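Local structure of alpha-acetolactate decarboxylase (Bacillus subtilis subsp. subtilis str. 168, 5XNE) at residues B[1-9]-B[202-210]; B[17-27]-B[64-75]. The protein converts (2S)-2-acetolactate into (R)-acetoin with release of carbon dioxide, a step of butanediol biosynthesis that may help control internal pH in stationary cells. One frame throughout, in Å; residues are numbered along the deposited sequence.

Contact 1: B[1-9]-B[202-210]; sequences VSQIYQVST and KMNMNLRLP
Strands 3-7 and 204-208 run parallel at 17°, their axes 4.4 Å apart, and pair in register from Gln3 with Asn204 to Val7 with Arg208. Backbone bonds given alternately by the two strands run along the ladder, the straightest being Arg208 N to Gln6 O (2.8 Å, 178°). At its start Ser2 O takes a bond from Asn204 ND2 (3.2 Å), which lies above the carbonyl plane, besides weaker ones from the backbone. Lys202 crosses Ile4 at about a right angle, its CG 3.8 Å from Ile4 CD1, while its ammonium turns to Ser200. On the face of Gln3, Tyr5 and Val7, the Tyr5 ring lies alongside the Asn206 amide with the two planes only 9° apart, CE1 at 3.5 Å from ND2. Tyr5 OH reaches on to the aliphatic start of Arg208, 3.4 Å from its CG. On the other face Leu207 brings CD1 to 3.8 Å from Gln6 CG. Asn204 and Asn206 exchange side-chain hydrogen bonds with Asn206 and Asn204 of the second subunit, whose strand pairs antiparallel with 204-208, so that the sheet runs on across the interface. Backbone bonding thus sets the register, and the asparagine amides carry polar pairing into the dimer interface.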
loop_
_atom_site.group_PDB
_atom_site.type_symbol
_atom_site.label_atom_id
_atom_site.label_comp_id
_atom_site.label_asym_id
_atom_site.label_seq_id
_atom_site.Cartn_x
_atom_site.Cartn_y
_atom_site.Cartn_z
ATOM N N VAL B 1 14.399 8.501 3.966
ATOM C CA VAL B 1 15.329 7.680 4.741
ATOM C C VAL B 1 14.601 6.581 5.520
ATOM O O VAL B 1 15.186 5.537 5.819
ATOM C CB VAL B 1 16.147 8.539 5.720
ATOM C CG1 VAL B 1 17.276 9.272 4.984
ATOM C CG2 VAL B 1 15.236 9.520 6.463
ATOM N N SER B 2 13.331 6.814 5.846
ATOM C CA SER B 2 12.552 5.839 6.607
ATOM C C SER B 2 11.419 5.278 5.761
ATOM O O SER B 2 10.346 4.939 6.275
ATOM C CB SER B 2 11.984 6.458 7.892
ATOM O OG SER B 2 11.551 5.445 8.802
ATOM N N GLN B 3 11.646 5.176 4.458
ATOM C CA GLN B 3 10.607 4.640 3.596
ATOM C C GLN B 3 11.136 3.634 2.595
ATOM O O GLN B 3 12.306 3.679 2.193
ATOM C CB GLN B 3 9.898 5.764 2.838
ATOM C CG GLN B 3 10.766 6.442 1.785
ATOM C CD GLN B 3 10.013 7.460 0.946
ATOM O OE1 GLN B 3 8.926 7.910 1.312
ATOM N NE2 GLN B 3 10.597 7.833 -0.187
ATOM N N ILE B 4 10.247 2.736 2.195
ATOM C CA ILE B 4 10.399 1.993 0.949
ATOM C C ILE B 4 9.760 2.844 -0.146
ATOM O O ILE B 4 8.610 3.277 -0.004
ATOM C CB ILE B 4 9.709 0.622 0.995
ATOM C CG1 ILE B 4 10.147 -0.182 2.227
ATOM C CG2 ILE B 4 9.955 -0.138 -0.308
ATOM C CD1 ILE B 4 11.626 -0.548 2.233
ATOM N N TYR B 5 10.498 3.110 -1.216
ATOM C CA TYR B 5 9.942 3.800 -2.375
ATOM C C TYR B 5 9.534 2.737 -3.380
ATOM O O TYR B 5 10.383 2.032 -3.940
ATOM C CB TYR B 5 10.945 4.775 -3.004
ATOM C CG TYR B 5 10.332 5.658 -4.064
ATOM C CD1 TYR B 5 9.566 6.754 -3.701
ATOM C CD2 TYR B 5 10.519 5.399 -5.418
ATOM C CE1 TYR B 5 8.989 7.581 -4.645
ATOM C CE2 TYR B 5 9.945 6.231 -6.385
ATOM C CZ TYR B 5 9.181 7.315 -5.983
ATOM O OH TYR B 5 8.592 8.159 -6.904
ATOM N N GLN B 6 8.227 2.606 -3.578
ATOM C CA GLN B 6 7.649 1.525 -4.373
ATOM C C GLN B 6 7.137 2.047 -5.711
ATOM O O GLN B 6 6.220 2.877 -5.753
ATOM C CB GLN B 6 6.521 0.852 -3.589
ATOM C CG GLN B 6 5.809 -0.254 -4.322
ATOM C CD GLN B 6 6.745 -1.342 -4.765
ATOM O OE1 GLN B 6 7.511 -1.873 -3.961
ATOM N NE2 GLN B 6 6.697 -1.690 -6.049
ATOM N N VAL B 7 7.740 1.570 -6.800
ATOM C CA VAL B 7 7.343 1.980 -8.146
ATOM C C VAL B 7 6.313 0.984 -8.689
ATOM O O VAL B 7 6.632 -0.176 -8.969
ATOM C CB VAL B 7 8.572 2.068 -9.079
ATOM C CG1 VAL B 7 8.142 2.277 -10.530
ATOM C CG2 VAL B 7 9.491 3.201 -8.633
ATOM N N SER B 8 5.062 1.454 -8.777
ATOM C CA SER B 8 3.908 0.700 -9.291
ATOM C C SER B 8 3.600 -0.578 -8.499
ATOM O O SER B 8 4.082 -0.749 -7.366
ATOM C CB SER B 8 4.111 0.356 -10.777
ATOM O OG SER B 8 2.873 0.005 -11.389
ATOM N N THR B 9 2.775 -1.454 -9.072
ATOM C CA THR B 9 2.277 -2.613 -8.332
ATOM C C THR B 9 2.580 -3.936 -9.007
ATOM O O THR B 9 2.679 -4.032 -10.240
ATOM C CB THR B 9 0.739 -2.556 -8.111
ATOM O OG1 THR B 9 0.059 -2.887 -9.336
ATOM C CG2 THR B 9 0.315 -1.179 -7.622
ATOM N N LYS B 202 11.971 -0.139 8.039
ATOM C CA LYS B 202 11.328 1.063 7.503
ATOM C C LYS B 202 9.869 1.193 7.978
ATOM O O LYS B 202 9.129 0.198 7.992
ATOM C CB LYS B 202 11.388 1.056 5.967
ATOM C CG LYS B 202 12.813 1.108 5.389
ATOM C CD LYS B 202 13.562 2.326 5.912
ATOM C CE LYS B 202 14.967 2.430 5.346
ATOM N NZ LYS B 202 15.669 1.180 5.588
ATOM N N MET B 203 9.469 2.417 8.348
ATOM C CA MET B 203 8.128 2.682 8.889
ATOM C C MET B 203 7.171 3.298 7.877
ATOM O O MET B 203 6.034 3.599 8.209
ATOM C CB MET B 203 8.204 3.621 10.099
ATOM C CG MET B 203 9.098 3.142 11.217
ATOM S SD MET B 203 8.536 1.559 11.856
ATOM C CE MET B 203 7.145 2.063 12.889
ATOM N N ASN B 204 7.648 3.529 6.658
ATOM C CA ASN B 204 6.824 4.110 5.606
ATOM C C ASN B 204 6.964 3.319 4.324
ATOM O O ASN B 204 8.042 2.805 4.024
ATOM C CB ASN B 204 7.211 5.564 5.287
ATOM C CG ASN B 204 6.909 6.533 6.411
ATOM O OD1 ASN B 204 5.877 7.227 6.404
ATOM N ND2 ASN B 204 7.826 6.616 7.366
ATOM N N MET B 205 5.880 3.237 3.565
ATOM C CA MET B 205 5.970 2.787 2.186
ATOM C C MET B 205 5.329 3.848 1.317
ATOM O O MET B 205 4.148 4.164 1.514
ATOM C CB MET B 205 5.272 1.453 1.960
ATOM C CG MET B 205 5.310 1.071 0.481
ATOM S SD MET B 205 4.010 -0.033 -0.029
ATOM C CE MET B 205 2.552 0.910 0.388
ATOM N N ASN B 206 6.086 4.393 0.368
ATOM C CA ASN B 206 5.500 5.346 -0.568
ATOM C C ASN B 206 5.334 4.713 -1.926
ATOM O O ASN B 206 6.323 4.427 -2.605
ATOM C CB ASN B 206 6.323 6.616 -0.735
ATOM C CG ASN B 206 5.651 7.590 -1.728
ATOM O OD1 ASN B 206 4.836 8.406 -1.337
ATOM N ND2 ASN B 206 5.937 7.429 -3.024
ATOM N N LEU B 207 4.078 4.517 -2.305
ATOM C CA LEU B 207 3.729 3.944 -3.599
ATOM C C LEU B 207 3.577 5.035 -4.646
ATOM O O LEU B 207 2.767 5.949 -4.480
ATOM C CB LEU B 207 2.433 3.150 -3.477
ATOM C CG LEU B 207 1.822 2.649 -4.781
ATOM C CD1 LEU B 207 2.764 1.696 -5.520
ATOM C CD2 LEU B 207 0.491 1.974 -4.495
ATOM N N ARG B 208 4.364 4.934 -5.715
ATOM C CA ARG B 208 4.281 5.866 -6.845
ATOM C C ARG B 208 3.657 5.168 -8.047
ATOM O O ARG B 208 4.173 4.161 -8.524
ATOM C CB ARG B 208 5.670 6.390 -7.192
ATOM C CG ARG B 208 5.758 7.149 -8.506
ATOM C CD ARG B 208 4.901 8.408 -8.500
ATOM N NE ARG B 208 5.434 9.388 -9.445
ATOM C CZ ARG B 208 5.299 9.315 -10.764
ATOM N NH1 ARG B 208 4.647 8.307 -11.313
ATOM N NH2 ARG B 208 5.826 10.253 -11.543
ATOM N N LEU B 209 2.534 5.691 -8.523
ATOM C CA LEU B 209 1.864 5.108 -9.688
ATOM C C LEU B 209 2.356 5.762 -10.976
ATOM O O LEU B 209 2.560 6.969 -11.019
ATOM C CB LEU B 209 0.348 5.274 -9.562
ATOM C CG LEU B 209 -0.197 4.780 -8.211
ATOM C CD1 LEU B 209 -1.685 5.119 -8.068
ATOM C CD2 LEU B 209 0.075 3.289 -8.107
ATOM N N PRO B 210 2.547 4.958 -12.030
ATOM C CA PRO B 210 3.053 5.527 -13.287
ATOM C C PRO B 210 2.013 6.360 -14.019
ATOM O O PRO B 210 0.822 6.077 -13.941
ATOM C CB PRO B 210 3.429 4.296 -14.115
ATOM C CG PRO B 210 2.609 3.181 -13.565
ATOM C CD PRO B 210 2.327 3.503 -12.108
#

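Contact 2: B[17-27]-B[64-75]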
loop_
_atom_site.group_PDB
_atom_site.type_symbol
_atom_site.label_atom_id
_atom_site.label_comp_id
_atom_site.label_asym_id
_atom_site.label_seq_id
_atom_site.Cartn_x
_atom_site.Cartn_y
_atom_site.Cartn_z
ATOM N N VAL B 17 1.567 -5.379 -17.930
ATOM C CA VAL B 17 1.993 -4.005 -18.123
ATOM C C VAL B 17 3.488 -3.973 -17.850
ATOM O O VAL B 17 3.924 -3.815 -16.712
ATOM C CB VAL B 17 1.236 -3.038 -17.209
ATOM C CG1 VAL B 17 1.760 -1.623 -17.351
ATOM C CG2 VAL B 17 -0.257 -3.088 -17.534
ATOM N N TYR B 18 4.275 -4.156 -18.897
ATOM C CA TYR B 18 5.724 -4.259 -18.720
ATOM C C TYR B 18 6.468 -2.973 -19.030
ATOM O O TYR B 18 7.685 -2.921 -18.885
ATOM C CB TYR B 18 6.288 -5.389 -19.583
ATOM C CG TYR B 18 5.677 -6.737 -19.292
ATOM C CD1 TYR B 18 5.320 -7.099 -17.995
ATOM C CD2 TYR B 18 5.432 -7.647 -20.314
ATOM C CE1 TYR B 18 4.748 -8.343 -17.723
ATOM C CE2 TYR B 18 4.863 -8.884 -20.052
ATOM C CZ TYR B 18 4.517 -9.227 -18.763
ATOM O OH TYR B 18 3.948 -10.450 -18.505
ATOM N N ASP B 19 5.752 -1.939 -19.450
ATOM C CA ASP B 19 6.386 -0.666 -19.786
ATOM C C ASP B 19 5.969 0.398 -18.779
ATOM O O ASP B 19 4.804 0.786 -18.747
ATOM C CB ASP B 19 6.005 -0.222 -21.204
ATOM C CG ASP B 19 6.630 -1.087 -22.297
ATOM O OD1 ASP B 19 7.263 -2.121 -21.998
ATOM O OD2 ASP B 19 6.471 -0.714 -23.471
ATOM N N GLY B 20 6.898 0.857 -17.944
ATOM C CA GLY B 20 6.603 1.952 -17.036
ATOM C C GLY B 20 7.261 3.248 -17.474
ATOM O O GLY B 20 7.875 3.312 -18.539
ATOM N N ASP B 21 7.132 4.288 -16.653
ATOM C CA ASP B 21 7.776 5.557 -16.963
ATOM C C ASP B 21 8.829 5.965 -15.933
ATOM O O ASP B 21 9.391 7.058 -16.024
ATOM C CB ASP B 21 6.724 6.666 -17.119
ATOM C CG ASP B 21 5.946 6.933 -15.846
ATOM O OD1 ASP B 21 6.040 6.135 -14.888
ATOM O OD2 ASP B 21 5.209 7.948 -15.805
ATOM N N PHE B 22 9.110 5.099 -14.963
ATOM C CA PHE B 22 10.163 5.416 -14.002
ATOM C C PHE B 22 11.544 5.319 -14.632
ATOM O O PHE B 22 11.940 4.271 -15.149
ATOM C CB PHE B 22 10.105 4.507 -12.777
ATOM C CG PHE B 22 11.176 4.820 -11.755
ATOM C CD1 PHE B 22 11.002 5.850 -10.845
ATOM C CD2 PHE B 22 12.348 4.082 -11.709
ATOM C CE1 PHE B 22 11.993 6.136 -9.903
ATOM C CE2 PHE B 22 13.339 4.363 -10.771
ATOM C CZ PHE B 22 13.160 5.388 -9.879
ATOM N N GLU B 23 12.277 6.420 -14.570
ATOM C CA GLU B 23 13.598 6.503 -15.179
ATOM C C GLU B 23 14.683 6.267 -14.146
ATOM O O GLU B 23 14.722 6.966 -13.122
ATOM C CB GLU B 23 13.781 7.867 -15.826
ATOM C CG GLU B 23 15.027 7.985 -16.672
ATOM C CD GLU B 23 14.742 8.689 -17.976
ATOM O OE1 GLU B 23 13.567 9.079 -18.201
ATOM O OE2 GLU B 23 15.684 8.869 -18.779
ATOM N N LEU B 24 15.552 5.292 -14.401
ATOM C CA LEU B 24 16.540 4.883 -13.400
ATOM C C LEU B 24 17.579 5.986 -13.143
ATOM O O LEU B 24 18.335 5.919 -12.175
ATOM C CB LEU B 24 17.220 3.553 -13.798
ATOM C CG LEU B 24 16.277 2.318 -13.793
ATOM C CD1 LEU B 24 16.933 0.920 -13.695
ATOM C CD2 LEU B 24 15.287 2.421 -12.691
ATOM N N SER B 25 17.587 7.031 -13.965
ATOM C CA SER B 25 18.403 8.192 -13.628
ATOM C C SER B 25 17.982 8.779 -12.277
ATOM O O SER B 25 18.756 9.478 -11.627
ATOM C CB SER B 25 18.296 9.261 -14.715
ATOM O OG SER B 25 17.022 9.873 -14.669
ATOM N N GLU B 26 16.758 8.502 -11.846
ATOM C CA GLU B 26 16.288 9.096 -10.612
ATOM C C GLU B 26 16.427 8.183 -9.404
ATOM O O GLU B 26 16.048 8.569 -8.299
ATOM C CB GLU B 26 14.854 9.553 -10.790
ATOM C CG GLU B 26 14.828 10.824 -11.650
ATOM C CD GLU B 26 13.591 10.901 -12.457
ATOM O OE1 GLU B 26 12.567 10.411 -11.955
ATOM O OE2 GLU B 26 13.637 11.449 -13.583
ATOM N N ILE B 27 17.002 7.000 -9.597
ATOM C CA ILE B 27 17.289 6.123 -8.454
ATOM C C ILE B 27 17.983 6.846 -7.279
ATOM O O ILE B 27 17.534 6.710 -6.150
ATOM C CB ILE B 27 18.132 4.899 -8.889
ATOM C CG1 ILE B 27 17.260 3.918 -9.685
ATOM C CG2 ILE B 27 18.762 4.207 -7.664
ATOM C CD1 ILE B 27 18.003 2.709 -10.198
ATOM N N VAL B 64 23.265 0.025 -14.584
ATOM C CA VAL B 64 22.137 0.781 -15.096
ATOM C C VAL B 64 22.605 2.175 -15.483
ATOM O O VAL B 64 23.593 2.700 -14.943
ATOM C CB VAL B 64 20.980 0.877 -14.080
ATOM C CG1 VAL B 64 20.521 -0.517 -13.643
ATOM C CG2 VAL B 64 21.390 1.721 -12.899
ATOM N N GLN B 65 21.896 2.768 -16.430
ATOM C CA GLN B 65 22.211 4.106 -16.889
ATOM C C GLN B 65 20.953 4.969 -16.992
ATOM O O GLN B 65 19.825 4.462 -16.922
ATOM C CB GLN B 65 22.936 4.041 -18.241
ATOM C CG GLN B 65 22.122 3.451 -19.379
ATOM C CD GLN B 65 22.881 3.410 -20.710
ATOM O OE1 GLN B 65 24.114 3.425 -20.739
ATOM N NE2 GLN B 65 22.142 3.375 -21.817
ATOM N N ASN B 66 21.194 6.269 -17.145
ATOM C CA ASN B 66 20.215 7.335 -17.385
ATOM C C ASN B 66 18.802 6.963 -17.852
ATOM O O ASN B 66 17.848 7.078 -17.087
ATOM C CB ASN B 66 20.810 8.314 -18.417
ATOM C CG ASN B 66 22.014 9.096 -17.879
ATOM O OD1 ASN B 66 21.861 10.075 -17.141
ATOM N ND2 ASN B 66 23.219 8.660 -18.251
ATOM N N GLY B 67 18.654 6.546 -19.102
ATOM C CA GLY B 67 17.321 6.366 -19.661
ATOM C C GLY B 67 16.756 4.959 -19.570
ATOM O O GLY B 67 15.818 4.614 -20.284
ATOM N N ASP B 68 17.344 4.128 -18.716
ATOM C CA ASP B 68 16.734 2.840 -18.404
ATOM C C ASP B 68 15.387 3.093 -17.716
ATOM O O ASP B 68 15.275 3.973 -16.857
ATOM C CB ASP B 68 17.643 1.993 -17.508
ATOM C CG ASP B 68 18.906 1.512 -18.219
ATOM O OD1 ASP B 68 18.954 1.498 -19.478
ATOM O OD2 ASP B 68 19.843 1.110 -17.500
ATOM N N ARG B 69 14.361 2.350 -18.117
ATOM C CA ARG B 69 13.017 2.531 -17.552
ATOM C C ARG B 69 12.539 1.273 -16.849
ATOM O O ARG B 69 12.976 0.170 -17.172
ATOM C CB ARG B 69 12.008 2.920 -18.640
ATOM C CG ARG B 69 12.286 4.263 -19.316
ATOM C CD ARG B 69 11.382 4.531 -20.546
ATOM N NE ARG B 69 9.934 4.499 -20.301
ATOM C CZ ARG B 69 9.018 4.853 -21.210
ATOM N NH1 ARG B 69 9.411 5.273 -22.411
ATOM N NH2 ARG B 69 7.714 4.806 -20.931
ATOM N N SER B 70 11.631 1.436 -15.887
ATOM C CA SER B 70 11.076 0.295 -15.170
ATOM C C SER B 70 9.579 0.395 -14.924
ATOM O O SER B 70 9.087 1.466 -14.581
ATOM C CB SER B 70 11.762 0.119 -13.817
ATOM O OG SER B 70 11.114 -0.919 -13.105
ATOM N N PRO B 71 8.861 -0.739 -15.043
ATOM C CA PRO B 71 7.444 -0.830 -14.678
ATOM C C PRO B 71 7.224 -1.221 -13.222
ATOM O O PRO B 71 6.083 -1.168 -12.761
ATOM C CB PRO B 71 6.923 -1.949 -15.586
ATOM C CG PRO B 71 8.110 -2.900 -15.667
ATOM C CD PRO B 71 9.348 -1.991 -15.670
ATOM N N PHE B 72 8.282 -1.639 -12.529
ATOM C CA PHE B 72 8.149 -2.202 -11.185
ATOM C C PHE B 72 9.511 -2.333 -10.528
ATOM O O PHE B 72 10.390 -3.012 -11.048
ATOM C CB PHE B 72 7.478 -3.582 -11.235
ATOM C CG PHE B 72 7.320 -4.222 -9.889
ATOM C CD1 PHE B 72 6.279 -3.843 -9.054
ATOM C CD2 PHE B 72 8.210 -5.181 -9.445
ATOM C CE1 PHE B 72 6.126 -4.419 -7.794
ATOM C CE2 PHE B 72 8.063 -5.762 -8.182
ATOM C CZ PHE B 72 7.013 -5.375 -7.358
ATOM N N CYS B 73 9.666 -1.686 -9.376
ATOM C CA CYS B 73 10.900 -1.790 -8.611
ATOM C C CYS B 73 10.662 -1.183 -7.229
ATOM O O CYS B 73 9.627 -0.533 -6.987
ATOM C CB CYS B 73 12.078 -1.106 -9.347
ATOM S SG CYS B 73 11.750 0.514 -10.085
ATOM N N SER B 74 11.611 -1.427 -6.318
ATOM C CA SER B 74 11.495 -1.003 -4.926
ATOM C C SER B 74 12.868 -0.488 -4.481
ATOM O O SER B 74 13.869 -1.156 -4.740
ATOM C CB SER B 74 11.062 -2.170 -4.019
ATOM O OG SER B 74 9.931 -2.876 -4.514
ATOM N N PHE B 75 12.899 0.654 -3.796
ATOM C CA PHE B 75 14.169 1.266 -3.354
ATOM C C PHE B 75 14.120 1.714 -1.914
ATOM O O PHE B 75 13.052 2.008 -1.378
ATOM C CB PHE B 75 14.518 2.478 -4.213
ATOM C CG PHE B 75 14.591 2.175 -5.663
ATOM C CD1 PHE B 75 15.707 1.549 -6.198
ATOM C CD2 PHE B 75 13.539 2.516 -6.500
ATOM C CE1 PHE B 75 15.772 1.248 -7.552
ATOM C CE2 PHE B 75 13.596 2.217 -7.855
ATOM C CZ PHE B 75 14.714 1.593 -8.380
HETATM O O HOH W 1 6.893 3.103 -13.878
#
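Leu24 loses the most surface here, reaching across from a 3-10 turn to the segment 64-75. Its backbone N gives Asp68 O a nearly straight bond (2.8 Å, 173°), and its side chain then lies obliquely over Asp68 CB and meets Val64 at about a right angle, CD1 3.9 Å from Val64 CG1. Asp68 is itself held by a salt bridge to Arg54 and by a bond from Gln65 N to its OD2, which probably steadies the turn that Leu24 packs on.

Arg69 works from the exposed side. Its chain bends at chi3 (57°), which brings the guanidinium side-on to Gly20 so that NE (3.0 Å) and NH2 (2.8 Å) both grip Gly20 O. That oxygen lies near the guanidinium plane; NE approaches in the carbonyl plane, whereas NH2 stands above it. Glu23 and Arg69 face each other as a non-hydrogen-bonded antiparallel pair, and beside them, at the hydrogen-bonded pair of Phe22 and Ser70, Ser70 N bonds to Phe22 O. A water bridges Phe22 N and Ser70 O.

Phe22, on the buried face, extends with CG anti to its backbone N (-179°) and meets Phe75 from the opposite direction, CE2 to CE2 at 3.6 Å, the rings inclined obliquely. Cys73 SG sits 4.0 Å from Phe22 CD2, a sulfur-aromatic contact, and Ile27 CG1 lies 3.7 Å from Phe75 CZ. Beyond them Tyr5 and Val7 of strand 3-7 pack on Phe22, and Leu45 on Phe75. Toward the other end, Pro71 CG abuts Tyr18 O at 3.2 Å.

The two faces thus differ in chemistry: an arginine tied to a main-chain carbonyl holds the outer edge, while aromatic, aliphatic and sulfur groups pack on the inner side, next to strands 3-7 and 44-48.

Overall arrangement
Contact 1 is the more buried of the two and joins strands distant in sequence, with contact 2 nested inside the loop it closes. Strands 3-7 and 73-76 are antiparallel neighbours, so the pairs meet directly: Tyr5 N probably bonds to Phe75 O, and Gln6 OE1 to Ser74 OG. Contact 1 relies on an uninterrupted parallel ladder whose strand 204-208 also pairs with a strand of the second subunit. No other chain of the assembly touches contact 2, where a two-residue ladder is supplemented by an arginine bound to a main-chain carbonyl at the surface and apolar packing beneath. Both come near the zinc without touching it, the Cys73 side chain at about 9 Å and that of Gln6 at about 10 Å.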